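Local coordinates for protein AT-less polyketide synthase (Streptomyces platensis subsp. rosaceus, PDB 4TKT) that probably catalyses decarboxylative condensation that lengthens the acyl chain, as a ketosynthase domain of the isomigrastatin polyketide synthase, at residues A[12-17]-A[254-259]; A[105-110]-A[502-507]. All blocks are in the same frame, centred on the assembly; numbering follows the deposited sequence.

Contact 1: residues A[12-17]-A[254-259]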
ATOM      1  N   VAL A  12      -5.377  -6.716   7.594  1.00 36.80           N
ATOM      2  CA  VAL A  12      -4.415  -7.561   8.291  1.00 38.20           C
ATOM      3  C   VAL A  12      -2.984  -7.406   7.781  1.00 37.34           C
ATOM      4  O   VAL A  12      -2.068  -8.054   8.284  1.00 43.75           O
ATOM      5  CB  VAL A  12      -4.811  -9.044   8.192  1.00 39.00           C
ATOM      6  CG1 VAL A  12      -6.202  -9.252   8.753  1.00 40.18           C
ATOM      7  CG2 VAL A  12      -4.738  -9.515   6.752  1.00 37.25           C
ATOM      8  N   GLY A  13      -2.795  -6.545   6.788  1.00 35.49           N
ATOM      9  CA  GLY A  13      -1.475  -6.304   6.235  1.00 34.75           C
ATOM     10  C   GLY A  13      -1.499  -5.171   5.232  1.00 34.53           C
ATOM     11  O   GLY A  13      -2.512  -4.937   4.574  1.00 34.45           O
HETATM   12  N   MSE A  14      -0.385  -4.460   5.108  1.00 32.70           N
HETATM   13  CA  MSE A  14      -0.329  -3.339   4.181  1.00 34.34           C
HETATM   14  C   MSE A  14       1.074  -3.082   3.655  1.00 36.49           C
HETATM   15  O   MSE A  14       2.059  -3.236   4.375  1.00 40.51           O
HETATM   16  CB  MSE A  14      -0.866  -2.075   4.850  1.00 31.51           C
HETATM   17  CG  MSE A  14      -1.148  -0.945   3.877  1.00 44.61           C
HETATM   18 SE   MSE A  14      -2.081   0.561   4.697  1.00 71.72          SE
HETATM   19  CE  MSE A  14      -2.819   1.342   3.068  1.00 84.85           C
ATOM     20  N   ALA A  15       1.151  -2.688   2.391  1.00 29.44           N
ATOM     21  CA  ALA A  15       2.408  -2.262   1.797  1.00 29.22           C
ATOM     22  C   ALA A  15       2.183  -0.997   0.985  1.00 28.05           C
ATOM     23  O   ALA A  15       1.106  -0.794   0.423  1.00 30.63           O
ATOM     24  CB  ALA A  15       2.989  -3.354   0.931  1.00 28.97           C
ATOM     25  N   GLY A  16       3.200  -0.146   0.931  1.00 28.35           N
ATOM     26  CA  GLY A  16       3.086   1.119   0.233  1.00 30.72           C
ATOM     27  C   GLY A  16       4.415   1.631  -0.278  1.00 34.41           C
ATOM     28  O   GLY A  16       5.427   1.566   0.419  1.00 39.94           O
ATOM     29  N   ARG A  17       4.407   2.138  -1.505  1.00 26.79           N
ATOM     30  CA  ARG A  17       5.594   2.719  -2.115  1.00 33.20           C
ATOM     31  C   ARG A  17       5.215   4.041  -2.769  1.00 35.28           C
ATOM     32  O   ARG A  17       4.610   4.069  -3.841  1.00 32.32           O
ATOM     33  CB  ARG A  17       6.204   1.756  -3.132  1.00 26.87           C
ATOM     34  CG  ARG A  17       7.508   2.227  -3.743  1.00 27.52           C
ATOM     35  CD  ARG A  17       8.087   1.156  -4.652  1.00 27.53           C
ATOM     36  NE  ARG A  17       9.243   1.633  -5.404  1.00 28.19           N
ATOM     37  CZ  ARG A  17       9.922   0.890  -6.270  1.00 35.82           C
ATOM     38  NH1 ARG A  17       9.561  -0.367  -6.491  1.00 37.68           N
ATOM     39  NH2 ARG A  17      10.963   1.401  -6.915  1.00 38.25           N
ATOM     40  N   GLY A 254       0.383   0.626  -3.890  1.00 20.50           N
ATOM     41  CA  GLY A 254      -0.020   0.232  -2.554  1.00 23.79           C
ATOM     42  C   GLY A 254      -1.050  -0.876  -2.567  1.00 28.10           C
ATOM     43  O   GLY A 254      -1.732  -1.087  -3.573  1.00 27.49           O
ATOM     44  N   ALA A 255      -1.163  -1.585  -1.448  1.00 26.26           N
ATOM     45  CA  ALA A 255      -2.145  -2.657  -1.321  1.00 28.04           C
ATOM     46  C   ALA A 255      -2.460  -2.974   0.137  1.00 25.12           C
ATOM     47  O   ALA A 255      -1.657  -2.709   1.032  1.00 30.79           O
ATOM     48  CB  ALA A 255      -1.656  -3.908  -2.030  1.00 21.24           C
ATOM     49  N   VAL A 256      -3.642  -3.533   0.363  1.00 24.12           N
ATOM     50  CA  VAL A 256      -4.020  -4.032   1.678  1.00 23.82           C
ATOM     51  C   VAL A 256      -4.536  -5.459   1.560  1.00 28.47           C
ATOM     52  O   VAL A 256      -5.125  -5.834   0.546  1.00 29.42           O
ATOM     53  CB  VAL A 256      -5.100  -3.156   2.342  1.00 27.01           C
ATOM     54  CG1 VAL A 256      -4.497  -1.872   2.869  1.00 24.77           C
ATOM     55  CG2 VAL A 256      -6.225  -2.863   1.365  1.00 24.08           C
ATOM     56  N   LEU A 257      -4.296  -6.257   2.595  1.00 24.69           N
ATOM     57  CA  LEU A 257      -4.881  -7.586   2.678  1.00 29.76           C
ATOM     58  C   LEU A 257      -6.141  -7.506   3.530  1.00 31.91           C
ATOM     59  O   LEU A 257      -6.081  -7.139   4.703  1.00 29.47           O
ATOM     60  CB  LEU A 257      -3.888  -8.592   3.265  1.00 25.45           C
ATOM     61  CG  LEU A 257      -4.241 -10.071   3.084  1.00 28.84           C
ATOM     62  CD1 LEU A 257      -4.424 -10.406   1.613  1.00 24.73           C
ATOM     63  CD2 LEU A 257      -3.177 -10.964   3.698  1.00 26.19           C
ATOM     64  N   LEU A 258      -7.282  -7.834   2.930  1.00 33.13           N
ATOM     65  CA  LEU A 258      -8.568  -7.678   3.602  1.00 30.07           C
ATOM     66  C   LEU A 258      -9.163  -9.012   4.035  1.00 31.51           C
ATOM     67  O   LEU A 258      -8.962 -10.038   3.385  1.00 32.14           O
ATOM     68  CB  LEU A 258      -9.550  -6.940   2.694  1.00 26.58           C
ATOM     69  CG  LEU A 258      -9.106  -5.547   2.255  1.00 29.49           C
ATOM     70  CD1 LEU A 258     -10.200  -4.876   1.446  1.00 30.47           C
ATOM     71  CD2 LEU A 258      -8.732  -4.711   3.465  1.00 26.45           C
ATOM     72  N   ARG A 259      -9.920  -8.978   5.125  1.00 28.85           N
ATOM     73  CA  ARG A 259     -10.435 -10.188   5.748  1.00 30.70           C
ATOM     74  C   ARG A 259     -11.566  -9.861   6.722  1.00 34.71           C
ATOM     75  O   ARG A 259     -11.508  -8.846   7.413  1.00 36.74           O
ATOM     76  CB  ARG A 259      -9.300 -10.912   6.471  1.00 39.66           C
ATOM     77  CG  ARG A 259      -9.663 -12.266   7.007  1.00 43.34           C
ATOM     78  CD  ARG A 259      -8.437 -13.021   7.460  1.00 36.60           C
ATOM     79  NE  ARG A 259      -8.757 -14.423   7.686  1.00 40.13           N
ATOM     80  CZ  ARG A 259      -7.921 -15.300   8.224  1.00 45.24           C
ATOM     81  NH1 ARG A 259      -6.710 -14.910   8.598  1.00 42.20           N
ATOM     82  NH2 ARG A 259      -8.297 -16.559   8.392  1.00 55.38           N
TER

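Contact 2: residues A[105-110]-A[502-507]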
ATOM      1  N   THR A 105       3.048  -7.147   1.034  1.00 27.25           N
ATOM      2  CA  THR A 105       1.826  -7.055   1.826  1.00 35.19           C
ATOM      3  C   THR A 105       1.576  -8.351   2.588  1.00 33.20           C
ATOM      4  O   THR A 105       1.144  -8.328   3.741  1.00 36.15           O
ATOM      5  CB  THR A 105       0.593  -6.737   0.957  1.00 30.40           C
ATOM      6  OG1 THR A 105       0.859  -5.594   0.134  1.00 29.96           O
ATOM      7  CG2 THR A 105      -0.613  -6.443   1.836  1.00 26.88           C
ATOM      8  N   LEU A 106       1.847  -9.481   1.944  1.00 29.75           N
ATOM      9  CA  LEU A 106       1.704 -10.771   2.606  1.00 29.26           C
ATOM     10  C   LEU A 106       2.711 -10.901   3.743  1.00 30.67           C
ATOM     11  O   LEU A 106       2.395 -11.428   4.809  1.00 41.98           O
ATOM     12  CB  LEU A 106       1.875 -11.918   1.611  1.00 28.87           C
ATOM     13  CG  LEU A 106       0.592 -12.480   0.995  1.00 30.14           C
ATOM     14  CD1 LEU A 106      -0.104 -11.456   0.108  1.00 27.03           C
ATOM     15  CD2 LEU A 106       0.893 -13.745   0.218  1.00 28.36           C
ATOM     16  N   GLU A 107       3.923 -10.410   3.516  1.00 30.66           N
ATOM     17  CA  GLU A 107       4.963 -10.492   4.530  1.00 37.88           C
ATOM     18  C   GLU A 107       4.645  -9.586   5.712  1.00 37.44           C
ATOM     19  O   GLU A 107       4.933  -9.931   6.856  1.00 41.67           O
ATOM     20  CB  GLU A 107       6.327 -10.141   3.935  1.00 38.90           C
ATOM     21  CG  GLU A 107       6.870 -11.211   2.998  1.00 43.06           C
ATOM     22  CD  GLU A 107       8.282 -10.921   2.530  1.00 52.61           C
ATOM     23  OE1 GLU A 107       8.565  -9.760   2.172  1.00 55.79           O
ATOM     24  OE2 GLU A 107       9.110 -11.856   2.521  1.00 59.92           O
ATOM     25  N   ASP A 108       4.041  -8.434   5.436  1.00 34.86           N
ATOM     26  CA  ASP A 108       3.616  -7.531   6.499  1.00 34.98           C
ATOM     27  C   ASP A 108       2.493  -8.168   7.308  1.00 33.60           C
ATOM     28  O   ASP A 108       2.399  -7.973   8.518  1.00 39.78           O
ATOM     29  CB  ASP A 108       3.156  -6.186   5.933  1.00 36.57           C
ATOM     30  CG  ASP A 108       2.906  -5.150   7.019  1.00 47.10           C
ATOM     31  OD1 ASP A 108       3.810  -4.928   7.852  1.00 51.62           O
ATOM     32  OD2 ASP A 108       1.804  -4.561   7.044  1.00 51.72           O
ATOM     33  N   ALA A 109       1.646  -8.933   6.628  1.00 36.33           N
ATOM     34  CA  ALA A 109       0.535  -9.615   7.279  1.00 34.71           C
ATOM     35  C   ALA A 109       1.014 -10.828   8.069  1.00 39.69           C
ATOM     36  O   ALA A 109       0.306 -11.331   8.940  1.00 41.84           O
ATOM     37  CB  ALA A 109      -0.505 -10.033   6.252  1.00 32.19           C
ATOM     38  N   GLY A 110       2.219 -11.297   7.763  1.00 37.54           N
ATOM     39  CA  GLY A 110       2.762 -12.464   8.428  1.00 36.42           C
ATOM     40  C   GLY A 110       2.200 -13.742   7.841  1.00 36.15           C
ATOM     41  O   GLY A 110       1.928 -14.703   8.558  1.00 42.23           O
ATOM     42  N   VAL A 502       6.220 -18.981  10.340  1.00 44.42           N
ATOM     43  CA  VAL A 502       4.981 -19.317   9.650  1.00 47.95           C
ATOM     44  C   VAL A 502       4.547 -18.214   8.678  1.00 41.80           C
ATOM     45  O   VAL A 502       3.618 -18.396   7.890  1.00 47.51           O
ATOM     46  CB  VAL A 502       3.853 -19.602  10.671  1.00 47.96           C
ATOM     47  CG1 VAL A 502       3.358 -18.309  11.292  1.00 46.71           C
ATOM     48  CG2 VAL A 502       2.708 -20.377  10.023  1.00 55.11           C
ATOM     49  N   GLY A 503       5.239 -17.079   8.715  1.00 39.82           N
ATOM     50  CA  GLY A 503       4.873 -15.947   7.881  1.00 34.52           C
ATOM     51  C   GLY A 503       5.838 -15.638   6.751  1.00 42.13           C
ATOM     52  O   GLY A 503       5.751 -14.580   6.127  1.00 39.25           O
ATOM     53  N   ARG A 504       6.763 -16.553   6.487  1.00 34.15           N
ATOM     54  CA  ARG A 504       7.697 -16.388   5.379  1.00 33.91           C
ATOM     55  C   ARG A 504       7.813 -17.670   4.565  1.00 37.30           C
ATOM     56  O   ARG A 504       7.624 -18.769   5.091  1.00 39.65           O
ATOM     57  CB  ARG A 504       9.080 -15.973   5.887  1.00 34.19           C
ATOM     58  CG  ARG A 504       9.131 -14.617   6.576  1.00 34.41           C
ATOM     59  CD  ARG A 504       8.814 -13.483   5.617  1.00 34.13           C
ATOM     60  NE  ARG A 504       9.086 -12.174   6.209  1.00 43.93           N
ATOM     61  CZ  ARG A 504       8.218 -11.491   6.949  1.00 43.36           C
ATOM     62  NH1 ARG A 504       7.015 -11.991   7.202  1.00 34.50           N
ATOM     63  NH2 ARG A 504       8.556 -10.307   7.443  1.00 44.24           N
ATOM     64  N   GLU A 505       8.118 -17.520   3.281  1.00 38.20           N
ATOM     65  CA  GLU A 505       8.347 -18.664   2.404  1.00 42.71           C
ATOM     66  C   GLU A 505       9.705 -19.290   2.693  1.00 44.54           C
ATOM     67  O   GLU A 505      10.711 -18.585   2.791  1.00 45.62           O
ATOM     68  CB  GLU A 505       8.283 -18.246   0.934  1.00 50.54           C
ATOM     69  CG  GLU A 505       7.107 -17.357   0.578  1.00 64.44           C
ATOM     70  CD  GLU A 505       5.809 -18.125   0.464  1.00 73.14           C
ATOM     71  OE1 GLU A 505       5.861 -19.368   0.352  1.00 77.46           O
ATOM     72  OE2 GLU A 505       4.738 -17.480   0.485  1.00 72.54           O
ATOM     73  N   ALA A 506       9.737 -20.610   2.829  1.00 45.22           N
ATOM     74  CA  ALA A 506      11.001 -21.315   2.998  1.00 34.29           C
ATOM     75  C   ALA A 506      11.728 -21.400   1.659  1.00 46.32           C
ATOM     76  O   ALA A 506      11.348 -22.180   0.789  1.00 48.42           O
ATOM     77  CB  ALA A 506      10.766 -22.700   3.572  1.00 34.54           C
HETATM   78  N   MSE A 507      12.774 -20.596   1.497  1.00 35.73           N
HETATM   79  CA  MSE A 507      13.470 -20.511   0.218  1.00 37.27           C
HETATM   80  C   MSE A 507      14.806 -21.255   0.243  1.00 39.59           C
HETATM   81  O   MSE A 507      15.118 -21.951   1.206  1.00 45.07           O
HETATM   82  CB  MSE A 507      13.677 -19.046  -0.171  1.00 40.21           C
HETATM   83  CG  MSE A 507      12.394 -18.226  -0.150  1.00 44.51           C
HETATM   84 SE   MSE A 507      12.596 -16.423  -0.878  1.00 60.73          SE
HETATM   85  CE  MSE A 507      10.817 -15.721  -0.460  1.00 66.56           C
TER
HETATM   86  O   HOH W   1       8.734 -14.497   1.971  1.00 45.38           O
HETATM   87  O   HOH W   2       0.672 -17.516   8.792  1.00 46.57           O

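Contact 1: residues A[12-17]-A[254-259]
Met14 and Val256 lie side by side on one face of two neighbouring antiparallel strands, 12-17 and 254-259, in the mixed central sheet of the thiolase-type ketosynthase fold. They form a non-hydrogen-bonded pair. The selenomethionine chain is extended, with CG anti to the backbone N (chi1 -167°), and it runs past the valine so that CG and CE of Met14 each come to 3.6 Å from Val256 CG1. Ala15 and Ala255 follow as a hydrogen-bonded pair, Ala15 N reaching Ala255 O at 3.1 Å and Ala255 N reaching Ala15 O at 3.0 Å. Gly16 and Gly254 stand opposite each other with their CA atoms 4.3 Å apart. At the other end, Val12 CG2 lies against CB, CG and CD2 of Leu257, each 3.7 Å away, while Val12 N donates to Leu257 O at 3.0 Å with an N-H...O angle of 170°. The methyl groups of Ala15 and Ala255 point to the face opposite Met14, where helix 93-109 covers them through Thr104, Thr105 and Cys101. On the Met14 side, helix 366-380 packs against the selenomethionine through Ile368, Leu371, Ala372 and Leu375. Beyond 254-259, the backbone bonds of Gly254, Val256 and Leu258 to Gly212, Ala210 and Ala208 carry the sheet on to strand 208-214. Arg259 touches Val12 through CB and sends its guanidinium away, NH2 to Asp267 OD2 and NH1 to Asp269 OD2.

Contact 2: residues A[105-110]-A[502-507]
Val502 O and Gly110 O are bridged by one water that donates to both, at 3.2 Å from Val502 O and 3.1 Å from Gly110 O. Gly503 follows, its CA 3.3 Å from Gly110 O. The chain of Arg504 is bent at chi2 (-65°), which brings its guanidinium over the last turn of helix 93-109. CB of Glu107 sits over the centre of one guanidinium face, 3.8 Å above the plane. That helix ends in a Schellman motif with Gly110, at positive phi, as the C' residue, and it belongs to the ketosynthase core, whereas 502-507 is part of the RhiE-like KS-MAT linker domain. Arg504 NH1 binds Gly503 O in the guanidinium plane and Glu107 O weakly, at 2.9 Å. Glu107 OE2 lies well out of that plane, 3.7 Å from Arg504 NE, a long charge pairing; Glu107 OE1 accepts a hydrogen bond from Tyr605 N. An alanine in place of Arg504 would probably leave the Glu107 carboxylate without its nearby positive charge and open a gap over Glu107 CB. Glu505 N weakly donates to a second water, which in turn donates to Glu107 OE2 at 2.7 Å.

Overall arrangement
Helix 93-109 joins the two contacts, whose centres lie 13 Å apart. Its last two turns face strands 12-17 and 254-259 on one side and the linker-domain segment 502-507 on another. Asp108 OD2 probably accepts a hydrogen bond from Met14 N at 2.9 Å, and Thr105 packs on Ala255 while Ala109 meets Leu257. Contact 1 is thus part of the buried sheet near the centre of the chain. The centre of contact 2 lies about 16 Å from the centre of the chain, and this contact ties the linker domain to the ketosynthase core through the same helix. Residues 601-605 also border contact 2, through Ala601 at Asp108, Leu602 and Pro603 at Arg504, and Tyr605 at Glu107.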